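Local coordinates for protein plant cysteine oxidase 2 (Arabidopsis thaliana, PDB 7CXZ) that oxidises N-terminal cysteines of proteins with molecular oxygen at a mononuclear iron centre, preparing group VII ethylene response factors for degradation by the N-end rule pathway, at residues S116-G121 / A154-S159. Residues are numbered along the deposited sequence; the frame is centred on the assembly and turned at random.
Sequences SKLLFG and APCDTS
Ser-116 and Ser-159 form an antiparallel hydrogen-bonded pair at the edge of a cupin-fold sheet, where the loop after strand 141-153 enters edge strand 159-161, alongside strand 113-120. Ser-116 N donates to Ser-159 O at 3.0 Å, and Ser-159 N returns a nearly straight bond to Ser-116 O. Serine suits this buried place because its OG is hydrogen-bonded to Asp-182 OD1; the side chain lies about 6 Å from that of the iron ligand His-170. Lys-117 extends from a chi1 of -166° and bends only at its last torsion, bringing NZ within 2.8 Å of Cys-156 O almost in line with the C=O bond, while its methylenes cross the Thr-158 side chain at about a right angle. Cutting the lysine back to alanine would probably leave Cys-156 O without its ammonium donor and open a gap beside Thr-158 OG1. Further along, one water accepts from Leu-118 N and donates to Asp-157 O. Apolar Leu-118 lays CD2 against Cys-156 SG at 3.8 Å. The compact Ala-154 CB lies 3.4 Å from Phe-120 CA. At the phi of Gly-121, 103°, a CB would jam against Phe-120 O, which calls for glycine; Gly-121 O accepts from Ala-154 N at 2.9 Å.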
ATOM      1  N   SER A 116       6.999   2.600  -0.249  1.00  8.45           N
ATOM      2  CA  SER A 116       6.875   1.149  -0.225  1.00  8.88           C
ATOM      3  C   SER A 116       8.125   0.498  -0.784  1.00 10.06           C
ATOM      4  O   SER A 116       8.583   0.871  -1.871  1.00  9.78           O
ATOM      5  CB  SER A 116       5.648   0.711  -1.035  1.00 10.26           C
ATOM      6  OG  SER A 116       5.477  -0.696  -0.942  1.00 12.26           O
ATOM      7  N   LYS A 117       8.629  -0.529  -0.095  1.00  8.19           N
ATOM      8  CA  LYS A 117       9.791  -1.260  -0.595  1.00  9.96           C
ATOM      9  C   LYS A 117       9.553  -2.757  -0.538  1.00 10.88           C
ATOM     10  O   LYS A 117       9.351  -3.313   0.543  1.00 10.33           O
ATOM     11  CB  LYS A 117      11.044  -0.910   0.191  1.00 10.88           C
ATOM     12  CG  LYS A 117      12.318  -1.367  -0.501  1.00 12.08           C
ATOM     13  CD  LYS A 117      13.470  -1.151   0.403  1.00 12.69           C
ATOM     14  CE  LYS A 117      14.805  -1.170  -0.365  1.00 15.52           C
ATOM     15  NZ  LYS A 117      15.034  -2.526  -0.928  1.00 17.86           N
ATOM     16  N   LEU A 118       9.642  -3.413  -1.689  1.00  8.90           N
ATOM     17  CA  LEU A 118       9.553  -4.868  -1.758  1.00  9.68           C
ATOM     18  C   LEU A 118      10.865  -5.441  -1.250  1.00 11.07           C
ATOM     19  O   LEU A 118      11.914  -5.263  -1.881  1.00 13.32           O
ATOM     20  CB  LEU A 118       9.259  -5.322  -3.189  1.00 10.37           C
ATOM     21  CG  LEU A 118       9.201  -6.840  -3.418  1.00  9.27           C
ATOM     22  CD1 LEU A 118       7.966  -7.412  -2.734  1.00 10.68           C
ATOM     23  CD2 LEU A 118       9.146  -7.100  -4.918  1.00 12.98           C
ATOM     24  N   LEU A 119      10.810  -6.116  -0.092  1.00  9.07           N
ATOM     25  CA  LEU A 119      12.011  -6.613   0.565  1.00 10.71           C
ATOM     26  C   LEU A 119      12.530  -7.898  -0.073  1.00 10.79           C
ATOM     27  O   LEU A 119      13.752  -8.078  -0.189  1.00 11.53           O
ATOM     28  CB  LEU A 119      11.723  -6.840   2.054  1.00  9.61           C
ATOM     29  CG  LEU A 119      11.307  -5.597   2.847  1.00 12.41           C
ATOM     30  CD1 LEU A 119      10.800  -6.035   4.224  1.00 11.34           C
ATOM     31  CD2 LEU A 119      12.458  -4.633   2.953  1.00 13.01           C
ATOM     32  N   PHE A 120      11.629  -8.809  -0.453  1.00 10.33           N
ATOM     33  CA  PHE A 120      12.007 -10.013  -1.198  1.00  8.68           C
ATOM     34  C   PHE A 120      10.772 -10.503  -1.940  1.00 11.36           C
ATOM     35  O   PHE A 120       9.633 -10.153  -1.591  1.00 10.95           O
ATOM     36  CB  PHE A 120      12.632 -11.106  -0.291  1.00 11.58           C
ATOM     37  CG  PHE A 120      11.756 -11.611   0.835  1.00 12.23           C
ATOM     38  CD1 PHE A 120      10.652 -12.433   0.585  1.00 12.05           C
ATOM     39  CD2 PHE A 120      12.088 -11.336   2.156  1.00 13.33           C
ATOM     40  CE1 PHE A 120       9.877 -12.923   1.633  1.00 13.17           C
ATOM     41  CE2 PHE A 120      11.306 -11.832   3.216  1.00 12.97           C
ATOM     42  CZ  PHE A 120      10.215 -12.628   2.944  1.00 12.74           C
ATOM     43  N   GLY A 121      11.001 -11.330  -2.960  1.00 11.48           N
ATOM     44  CA  GLY A 121       9.920 -11.951  -3.698  1.00 11.69           C
ATOM     45  C   GLY A 121       9.688 -11.272  -5.035  1.00 10.64           C
ATOM     46  O   GLY A 121      10.300 -10.255  -5.377  1.00 11.47           O
ATOM     47  N   ALA A 154      12.561  -8.596  -6.286  1.00 12.61           N
ATOM     48  CA  ALA A 154      13.552  -8.010  -5.406  1.00 12.58           C
ATOM     49  C   ALA A 154      14.938  -8.561  -5.741  1.00 17.23           C
ATOM     50  O   ALA A 154      15.064  -9.687  -6.240  1.00 18.41           O
ATOM     51  CB  ALA A 154      13.210  -8.312  -3.946  1.00 14.89           C
ATOM     52  N   PRO A 155      16.005  -7.790  -5.463  1.00 16.10           N
ATOM     53  CA  PRO A 155      16.012  -6.460  -4.825  1.00 16.33           C
ATOM     54  C   PRO A 155      15.397  -5.356  -5.682  1.00 16.28           C
ATOM     55  O   PRO A 155      15.621  -5.281  -6.892  1.00 17.83           O
ATOM     56  CB  PRO A 155      17.499  -6.192  -4.579  1.00 17.82           C
ATOM     57  CG  PRO A 155      18.124  -7.582  -4.539  1.00 23.79           C
ATOM     58  CD  PRO A 155      17.359  -8.359  -5.579  1.00 22.29           C
ATOM     59  N   CYS A 156      14.595  -4.523  -5.021  1.00 14.42           N
ATOM     60  CA  CYS A 156      13.887  -3.405  -5.623  1.00 14.66           C
ATOM     61  C   CYS A 156      14.045  -2.192  -4.774  1.00 15.71           C
ATOM     62  O   CYS A 156      14.187  -2.301  -3.593  1.00 15.66           O
ATOM     63  CB  CYS A 156      12.388  -3.645  -5.588  1.00 17.52           C
ATOM     64  SG  CYS A 156      11.782  -4.970  -6.583  1.00 24.07           S
ATOM     65  N   ASP A 157      13.965  -1.032  -5.395  1.00 13.42           N
ATOM     66  CA  ASP A 157      14.076   0.194  -4.642  1.00 12.46           C
ATOM     67  C   ASP A 157      12.686   0.687  -4.243  1.00 12.03           C
ATOM     68  O   ASP A 157      11.656   0.155  -4.671  1.00 12.51           O
ATOM     69  CB  ASP A 157      14.830   1.236  -5.464  1.00 12.79           C
ATOM     70  CG  ASP A 157      16.273   0.840  -5.718  1.00 13.42           C
ATOM     71  OD1 ASP A 157      16.874   0.162  -4.850  1.00 15.54           O
ATOM     72  OD2 ASP A 157      16.795   1.229  -6.775  1.00 13.69           O
ATOM     73  N   THR A 158      12.676   1.709  -3.396  1.00  9.75           N
ATOM     74  CA  THR A 158      11.447   2.247  -2.823  1.00  9.74           C
ATOM     75  C   THR A 158      10.647   3.008  -3.869  1.00 11.60           C
ATOM     76  O   THR A 158      11.213   3.696  -4.717  1.00 10.37           O
ATOM     77  CB  THR A 158      11.812   3.169  -1.664  1.00 10.31           C
ATOM     78  OG1 THR A 158      12.579   2.419  -0.707  1.00 11.03           O
ATOM     79  CG2 THR A 158      10.560   3.774  -0.977  1.00  9.81           C
ATOM     80  N   SER A 159       9.330   2.900  -3.801  1.00  9.47           N
ATOM     81  CA  SER A 159       8.425   3.716  -4.594  1.00  8.77           C
ATOM     82  C   SER A 159       7.657   4.683  -3.695  1.00 11.46           C
ATOM     83  O   SER A 159       7.602   4.522  -2.471  1.00 11.27           O
ATOM     84  CB  SER A 159       7.447   2.821  -5.359  1.00 11.45           C
ATOM     85  OG  SER A 159       6.580   2.193  -4.414  1.00 12.00           O
TER
HETATM   86  O   HOH W   1      17.286  -0.733  -2.386  1.00 26.31           O
HETATM   87  O   HOH W   2       9.790  -1.785  -4.076  1.00 15.49           O
HETATM   88  O   HOH W   3      14.467  -5.111  -2.192  1.00 16.05           O
HETATM   89  O   HOH W   4      13.701 -11.794  -3.803  1.00 23.74           O